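Local coordinates for SA2223 protein (Staphylococcus aureus, PDB 5KAT) that binds the lipophilic cation tetraphenylphosphonium and is probably an integron-associated effector-binding protein that recognises small molecules, at residues Gly56-Cys61 and Pro132-Tyr137; Gln111-Val116 and Thr149-Pro154. All blocks are in the same frame, centred on the assembly; numbering follows the deposited sequence.

Interaction 1: residues Gly56-Cys61 and Pro132-Tyr137; sequences GILGLC and PFFELY. With P4P (tetraphenylphosphonium), chain B.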
loop_
_atom_site.group_PDB
_atom_site.type_symbol
_atom_site.label_atom_id
_atom_site.label_comp_id
_atom_site.label_asym_id
_atom_site.label_seq_id
_atom_site.Cartn_x
_atom_site.Cartn_y
_atom_site.Cartn_z
ATOM N N GLY A 56 4.606 9.538 3.727
ATOM C CA GLY A 56 4.339 8.488 4.691
ATOM C C GLY A 56 5.106 7.225 4.353
ATOM O O GLY A 56 5.997 7.237 3.500
ATOM N N ILE A 57 4.756 6.137 5.029
ATOM C CA ILE A 57 5.355 4.836 4.763
ATOM C C ILE A 57 4.299 3.921 4.148
ATOM O O ILE A 57 3.130 3.961 4.534
ATOM C CB ILE A 57 5.946 4.209 6.047
ATOM C CG1 ILE A 57 6.543 2.837 5.743
ATOM C CG2 ILE A 57 4.898 4.083 7.126
ATOM C CD1 ILE A 57 7.776 2.533 6.561
ATOM N N LEU A 58 4.715 3.121 3.170
ATOM C CA LEU A 58 3.802 2.247 2.439
ATOM C C LEU A 58 3.891 0.799 2.894
ATOM O O LEU A 58 4.968 0.301 3.219
ATOM C CB LEU A 58 4.093 2.294 0.937
ATOM C CG LEU A 58 3.740 3.561 0.155
ATOM C CD1 LEU A 58 4.752 4.657 0.406
ATOM C CD2 LEU A 58 3.667 3.243 -1.324
ATOM N N GLY A 59 2.740 0.136 2.904
ATOM C CA GLY A 59 2.670 -1.310 2.957
ATOM C C GLY A 59 1.984 -1.787 1.689
ATOM O O GLY A 59 0.763 -1.669 1.555
ATOM N N LEU A 60 2.771 -2.300 0.750
ATOM C CA LEU A 60 2.257 -2.718 -0.550
ATOM C C LEU A 60 2.010 -4.221 -0.610
ATOM O O LEU A 60 2.875 -5.009 -0.234
ATOM C CB LEU A 60 3.233 -2.336 -1.666
ATOM C CG LEU A 60 3.631 -0.866 -1.808
ATOM C CD1 LEU A 60 5.020 -0.628 -1.227
ATOM C CD2 LEU A 60 3.564 -0.426 -3.268
ATOM N N CYS A 61 0.835 -4.605 -1.101
ATOM C CA CYS A 61 0.559 -5.997 -1.440
ATOM C C CYS A 61 0.894 -6.208 -2.909
ATOM O O CYS A 61 0.268 -5.614 -3.788
ATOM C CB CYS A 61 -0.903 -6.362 -1.163
ATOM S SG CYS A 61 -1.358 -6.300 0.584
ATOM N N PRO A 132 0.205 -3.629 -7.817
ATOM C CA PRO A 132 0.162 -3.521 -6.355
ATOM C C PRO A 132 -0.878 -2.514 -5.867
ATOM O O PRO A 132 -1.102 -1.494 -6.523
ATOM C CB PRO A 132 1.577 -3.048 -5.990
ATOM C CG PRO A 132 2.413 -3.306 -7.206
ATOM C CD PRO A 132 1.492 -3.172 -8.364
ATOM N N PHE A 133 -1.516 -2.822 -4.739
ATOM C CA PHE A 133 -2.294 -1.839 -3.992
ATOM C C PHE A 133 -1.580 -1.640 -2.667
ATOM O O PHE A 133 -0.808 -2.507 -2.247
ATOM C CB PHE A 133 -3.753 -2.284 -3.789
ATOM C CG PHE A 133 -3.923 -3.523 -2.941
ATOM C CD1 PHE A 133 -3.924 -3.443 -1.556
ATOM C CD2 PHE A 133 -4.129 -4.761 -3.532
ATOM C CE1 PHE A 133 -4.094 -4.578 -0.780
ATOM C CE2 PHE A 133 -4.301 -5.897 -2.760
ATOM C CZ PHE A 133 -4.288 -5.803 -1.384
ATOM N N PHE A 134 -1.799 -0.500 -2.016
ATOM C CA PHE A 134 -1.073 -0.233 -0.784
ATOM C C PHE A 134 -1.823 0.611 0.231
ATOM O O PHE A 134 -2.763 1.341 -0.093
ATOM C CB PHE A 134 0.276 0.428 -1.099
ATOM C CG PHE A 134 0.183 1.726 -1.864
ATOM C CD1 PHE A 134 0.170 1.732 -3.249
ATOM C CD2 PHE A 134 0.166 2.939 -1.196
ATOM C CE1 PHE A 134 0.107 2.923 -3.952
ATOM C CE2 PHE A 134 0.104 4.133 -1.893
ATOM C CZ PHE A 134 0.075 4.125 -3.274
ATOM N N GLU A 135 -1.401 0.444 1.480
ATOM C CA GLU A 135 -1.759 1.331 2.567
ATOM C C GLU A 135 -0.670 2.392 2.667
ATOM O O GLU A 135 0.516 2.073 2.536
ATOM C CB GLU A 135 -1.883 0.565 3.891
ATOM C CG GLU A 135 -2.700 -0.721 3.825
ATOM C CD GLU A 135 -2.057 -1.853 4.610
ATOM O OE1 GLU A 135 -1.694 -1.639 5.786
ATOM O OE2 GLU A 135 -1.898 -2.957 4.046
ATOM N N LEU A 136 -1.072 3.642 2.888
ATOM C CA LEU A 136 -0.129 4.738 3.108
ATOM C C LEU A 136 -0.328 5.316 4.502
ATOM O O LEU A 136 -1.423 5.773 4.839
ATOM C CB LEU A 136 -0.302 5.833 2.053
ATOM C CG LEU A 136 0.645 7.032 2.170
ATOM C CD1 LEU A 136 2.085 6.624 1.898
ATOM C CD2 LEU A 136 0.218 8.129 1.216
ATOM N N TYR A 137 0.738 5.289 5.301
ATOM C CA TYR A 137 0.700 5.748 6.689
ATOM C C TYR A 137 1.474 7.040 6.874
ATOM O O TYR A 137 2.705 7.035 6.915
ATOM C CB TYR A 137 1.267 4.680 7.624
ATOM C CG TYR A 137 0.446 3.422 7.664
ATOM C CD1 TYR A 137 -0.654 3.322 8.505
ATOM C CD2 TYR A 137 0.762 2.337 6.860
ATOM C CE1 TYR A 137 -1.415 2.180 8.546
ATOM C CE2 TYR A 137 0.006 1.188 6.891
ATOM C CZ TYR A 137 -1.084 1.115 7.738
ATOM O OH TYR A 137 -1.852 -0.025 7.789
HETATM P P P4P B . -8.401 -7.318 -5.263
HETATM C C1A P4P B . -8.260 -6.941 -3.492
HETATM C C2A P4P B . -7.794 -7.889 -2.597
HETATM C C3A P4P B . -7.695 -7.575 -1.250
HETATM C C4A P4P B . -8.059 -6.316 -0.796
HETATM C C5A P4P B . -8.523 -5.368 -1.691
HETATM C C6A P4P B . -8.623 -5.680 -3.038
HETATM C C1C P4P B . -10.166 -7.544 -5.661
HETATM C C6C P4P B . -11.098 -7.630 -4.635
HETATM C C5C P4P B . -12.444 -7.805 -4.924
HETATM C C4C P4P B . -12.862 -7.897 -6.242
HETATM C C3C P4P B . -11.933 -7.813 -7.267
HETATM C C2C P4P B . -10.588 -7.638 -6.978
HETATM C C1D P4P B . -7.686 -5.894 -6.140
HETATM C C6D P4P B . -6.315 -5.794 -6.313
HETATM C C5D P4P B . -5.764 -4.706 -6.974
HETATM C C4D P4P B . -6.589 -3.706 -7.459
HETATM C C3D P4P B . -7.957 -3.798 -7.274
HETATM C C2D P4P B . -8.506 -4.890 -6.619
HETATM C C6B P4P B . -8.175 -9.906 -6.276
HETATM C C5B P4P B . -7.496 -11.068 -6.611
HETATM C C4B P4P B . -6.138 -11.173 -6.363
HETATM C C3B P4P B . -5.459 -10.114 -5.781
HETATM C C2B P4P B . -6.139 -8.952 -5.447
HETATM C C1B P4P B . -7.499 -8.841 -5.693
HETATM O O HOH W 1 -1.547 -3.431 1.479
#

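Interaction 2: residues Gln111-Val116 and Thr149-Pro154; sequences QKMEEV and TEIWMP. With P4P (tetraphenylphosphonium), chain B.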
loop_
_atom_site.group_PDB
_atom_site.type_symbol
_atom_site.label_atom_id
_atom_site.label_comp_id
_atom_site.label_asym_id
_atom_site.label_seq_id
_atom_site.Cartn_x
_atom_site.Cartn_y
_atom_site.Cartn_z
ATOM N N GLN A 111 -10.972 -3.080 8.906
ATOM C CA GLN A 111 -12.400 -2.933 8.663
ATOM C C GLN A 111 -12.661 -2.207 7.344
ATOM O O GLN A 111 -13.556 -2.587 6.588
ATOM C CB GLN A 111 -13.063 -2.195 9.824
ATOM C CG GLN A 111 -13.136 -3.022 11.099
ATOM C CD GLN A 111 -13.630 -2.226 12.291
ATOM O OE1 GLN A 111 -13.943 -1.040 12.176
ATOM N NE2 GLN A 111 -13.696 -2.875 13.449
ATOM N N LYS A 112 -11.879 -1.168 7.065
ATOM C CA LYS A 112 -12.049 -0.411 5.828
ATOM C C LYS A 112 -11.676 -1.265 4.619
ATOM O O LYS A 112 -12.328 -1.196 3.578
ATOM C CB LYS A 112 -11.214 0.871 5.861
ATOM C CG LYS A 112 -11.258 1.694 4.574
ATOM C CD LYS A 112 -12.678 2.073 4.156
ATOM C CE LYS A 112 -13.366 2.948 5.188
ATOM N NZ LYS A 112 -14.448 3.771 4.576
ATOM N N MET A 113 -10.625 -2.069 4.761
ATOM C CA MET A 113 -10.213 -2.986 3.697
ATOM C C MET A 113 -11.346 -3.930 3.304
ATOM O O MET A 113 -11.565 -4.188 2.121
ATOM C CB MET A 113 -8.995 -3.800 4.131
ATOM C CG MET A 113 -7.663 -3.170 3.766
ATOM S SD MET A 113 -7.345 -3.150 1.986
ATOM C CE MET A 113 -5.603 -2.734 1.967
ATOM N N GLU A 114 -12.059 -4.445 4.304
ATOM C CA GLU A 114 -13.187 -5.338 4.059
ATOM C C GLU A 114 -14.274 -4.620 3.265
ATOM O O GLU A 114 -14.871 -5.188 2.350
ATOM C CB GLU A 114 -13.757 -5.857 5.383
ATOM C CG GLU A 114 -12.837 -6.818 6.125
ATOM C CD GLU A 114 -13.317 -7.124 7.535
ATOM O OE1 GLU A 114 -14.440 -6.708 7.892
ATOM O OE2 GLU A 114 -12.565 -7.778 8.289
ATOM N N GLU A 115 -14.518 -3.363 3.618
ATOM C CA GLU A 115 -15.528 -2.559 2.943
ATOM C C GLU A 115 -15.091 -2.235 1.514
ATOM O O GLU A 115 -15.883 -2.348 0.577
ATOM C CB GLU A 115 -15.794 -1.278 3.733
ATOM C CG GLU A 115 -16.372 -1.526 5.118
ATOM C CD GLU A 115 -16.572 -0.249 5.908
ATOM O OE1 GLU A 115 -16.317 0.842 5.354
ATOM O OE2 GLU A 115 -16.986 -0.337 7.084
ATOM N N VAL A 116 -13.830 -1.839 1.356
ATOM C CA VAL A 116 -13.266 -1.578 0.035
ATOM C C VAL A 116 -13.381 -2.824 -0.832
ATOM O O VAL A 116 -13.757 -2.747 -2.002
ATOM C CB VAL A 116 -11.782 -1.139 0.126
ATOM C CG1 VAL A 116 -11.111 -1.153 -1.247
ATOM C CG2 VAL A 116 -11.685 0.242 0.732
ATOM N N THR A 149 -5.558 6.473 7.700
ATOM C CA THR A 149 -4.761 5.659 6.792
ATOM C C THR A 149 -5.388 5.742 5.400
ATOM O O THR A 149 -6.609 5.684 5.269
ATOM C CB THR A 149 -4.703 4.187 7.246
ATOM O OG1 THR A 149 -4.220 4.114 8.593
ATOM C CG2 THR A 149 -3.790 3.376 6.343
ATOM N N GLU A 150 -4.562 5.897 4.368
ATOM C CA GLU A 150 -5.061 5.875 2.995
ATOM C C GLU A 150 -4.850 4.501 2.384
ATOM O O GLU A 150 -3.832 3.852 2.631
ATOM C CB GLU A 150 -4.375 6.942 2.135
ATOM C CG GLU A 150 -4.825 8.366 2.428
ATOM C CD GLU A 150 -4.092 9.393 1.588
ATOM O OE1 GLU A 150 -3.260 8.994 0.750
ATOM O OE2 GLU A 150 -4.343 10.601 1.767
ATOM N N ILE A 151 -5.827 4.070 1.592
ATOM C CA ILE A 151 -5.768 2.801 0.882
ATOM C C ILE A 151 -5.877 3.068 -0.615
ATOM O O ILE A 151 -6.910 3.546 -1.098
ATOM C CB ILE A 151 -6.886 1.850 1.332
ATOM C CG1 ILE A 151 -6.740 1.533 2.822
ATOM C CG2 ILE A 151 -6.854 0.560 0.519
ATOM C CD1 ILE A 151 -7.947 0.843 3.424
ATOM N N TRP A 152 -4.801 2.759 -1.337
ATOM C CA TRP A 152 -4.696 3.052 -2.765
ATOM C C TRP A 152 -4.934 1.809 -3.611
ATOM O O TRP A 152 -4.130 0.879 -3.589
ATOM C CB TRP A 152 -3.317 3.635 -3.085
ATOM C CG TRP A 152 -3.085 4.999 -2.532
ATOM C CD1 TRP A 152 -3.115 5.374 -1.217
ATOM C CD2 TRP A 152 -2.767 6.180 -3.277
ATOM N NE1 TRP A 152 -2.841 6.718 -1.102
ATOM C CE2 TRP A 152 -2.625 7.234 -2.353
ATOM C CE3 TRP A 152 -2.588 6.446 -4.640
ATOM C CZ2 TRP A 152 -2.314 8.531 -2.746
ATOM C CZ3 TRP A 152 -2.281 7.737 -5.027
ATOM C CH2 TRP A 152 -2.148 8.763 -4.084
ATOM N N MET A 153 -6.039 1.809 -4.354
ATOM C CA MET A 153 -6.392 0.709 -5.251
ATOM C C MET A 153 -6.252 1.151 -6.709
ATOM O O MET A 153 -6.926 2.085 -7.137
ATOM C CB MET A 153 -7.825 0.237 -4.987
ATOM C CG MET A 153 -8.043 -0.335 -3.593
ATOM S SD MET A 153 -7.296 -1.966 -3.381
ATOM C CE MET A 153 -7.207 -2.088 -1.600
ATOM N N PRO A 154 -5.383 0.478 -7.482
ATOM C CA PRO A 154 -5.169 0.918 -8.866
ATOM C C PRO A 154 -6.348 0.608 -9.783
ATOM O O PRO A 154 -7.012 -0.413 -9.606
ATOM C CB PRO A 154 -3.924 0.137 -9.293
ATOM C CG PRO A 154 -3.931 -1.081 -8.452
ATOM C CD PRO A 154 -4.536 -0.678 -7.135
HETATM P P P4P B . -8.401 -7.318 -5.263
HETATM C C1A P4P B . -8.260 -6.941 -3.492
HETATM C C2A P4P B . -7.794 -7.889 -2.597
HETATM C C3A P4P B . -7.695 -7.575 -1.250
HETATM C C4A P4P B . -8.059 -6.316 -0.796
HETATM C C5A P4P B . -8.523 -5.368 -1.691
HETATM C C6A P4P B . -8.623 -5.680 -3.038
HETATM C C1C P4P B . -10.166 -7.544 -5.661
HETATM C C6C P4P B . -11.098 -7.630 -4.635
HETATM C C5C P4P B . -12.444 -7.805 -4.924
HETATM C C4C P4P B . -12.862 -7.897 -6.242
HETATM C C3C P4P B . -11.933 -7.813 -7.267
HETATM C C2C P4P B . -10.588 -7.638 -6.978
HETATM C C1D P4P B . -7.686 -5.894 -6.140
HETATM C C6D P4P B . -6.315 -5.794 -6.313
HETATM C C5D P4P B . -5.764 -4.706 -6.974
HETATM C C4D P4P B . -6.589 -3.706 -7.459
HETATM C C3D P4P B . -7.957 -3.798 -7.274
HETATM C C2D P4P B . -8.506 -4.890 -6.619
HETATM C C6B P4P B . -8.175 -9.906 -6.276
HETATM C C5B P4P B . -7.496 -11.068 -6.611
HETATM C C4B P4P B . -6.138 -11.173 -6.363
HETATM C C3B P4P B . -5.459 -10.114 -5.781
HETATM C C2B P4P B . -6.139 -8.952 -5.447
HETATM C C1B P4P B . -7.499 -8.841 -5.693
#

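Interaction 1: residues Gly56-Cys61 and Pro132-Tyr137
A first torsion of 64° at Phe133 sets CG between the backbone N and the carbonyl carbon, bringing the ring back against Cys61 of the neighbouring strand. Cys61 CB lies over one face, 3.4 Å from Phe133 CZ, while Cys61 SG approaches obliquely to 3.5 Å from Phe133 CE1, a sulfur-aromatic contact. Atom C5A of the bound tetraphenylphosphonium stands over the opposite face, offset toward the rim, and the closest atoms are Phe133 CD2 and ligand C6D at 3.7 Å. Phe134 takes a similar first torsion, 58°, but on the other side of the sheet. Its ring receives Leu58 CD2 over one face, 3.5 Å from Phe134 CD2, and Trp152 of the next strand stacks with it. Leu60 runs alongside Phe134, pointing the same way, with Leu60 CG 3.7 Å from Phe134 CB. Paired N-H...O=C bonds link Ile57 with Tyr137, Gly59 with Glu135 and Cys61 with Phe133, the bond from Phe133 N to Cys61 O being weak. On the Phe133 side, the Glu135 carboxylate is held at both oxygens: Tyr137 OH donates to the anti lone pair of OE1 at 2.6 Å, while OE2 bonds Tyr71 OH and a water that also donates to Gly59 O. Segments 57-61 and 133-137 are adjacent antiparallel strands of the six-stranded barrel, and Phe133 lines the site where tetraphenylphosphonium is bound, probably the effector pocket of this family.

Interaction 2: residues Gln111-Val116 and Thr149-Pro154
Helix 111-116, which carries Met113, runs at 28° to strand 149-154, which carries Ile151, with 10.2 Å between the axes at closest approach. This is alpha/beta packing of helix 107-119 against the barrel sheet of the effector-binding domain, and side chains alone join the two segments. Ile151 points its CB at the helix and divides its branches between two helical residues. Its CD1 lies 3.6 Å from Lys112 CG, whereas its CG2 meets the methyl of Met113, with Met113 CE 3.8 Å from Ile151 CG2. Lys112 thus contributes the aliphatic start of its chain; bends at the second and third torsions lead the amine away from the strand to a salt bridge within the helix, where Lys112 NZ is 3.6 Å from Glu115 OE1. One turn beyond Lys112, Val116 and Met153 reach toward each other tip to tip, Val116 CG1 approaching Met153 CG to 3.9 Å. The other strand face carries Trp152, whose NE1 donates to Glu150 OE1 at 3.0 Å, meeting it on the anti side and somewhat out of the carboxylate plane. Met113 also touches Phe133, and Val116 touches Phe99, so the helix reaches both neighbours of the strand. The second torsion of Met153 (-73°) bends its thioether so that CE sits 3.7 Å from Met113 SD and 3.5 Å from C5A of tetraphenylphosphonium.

Interactions 1 and 2, whose centres are 10 Å apart, meet along the seam between the adjacent strands 133-137 and 148-155. Across it, Phe134 O lies 2.8 Å from Trp152 N and Leu136 N 2.8 Å from Glu150 O, both probable hydrogen bonds. The segments alternate along the chain, with helix 107-119 leading to strand 133-137 and that strand to 148-155. Both contacts reach phenyl groups of the tetraphenylphosphonium from one side of the sheet: Phe133 from interaction 1, Met153 from interaction 2, these two side chains also touching each other. Pro154 CD adds a contact 3.7 Å from ligand C4D. An aromatic ring and a thioether thus help line the site, a setting consistent with binding a lipophilic cation.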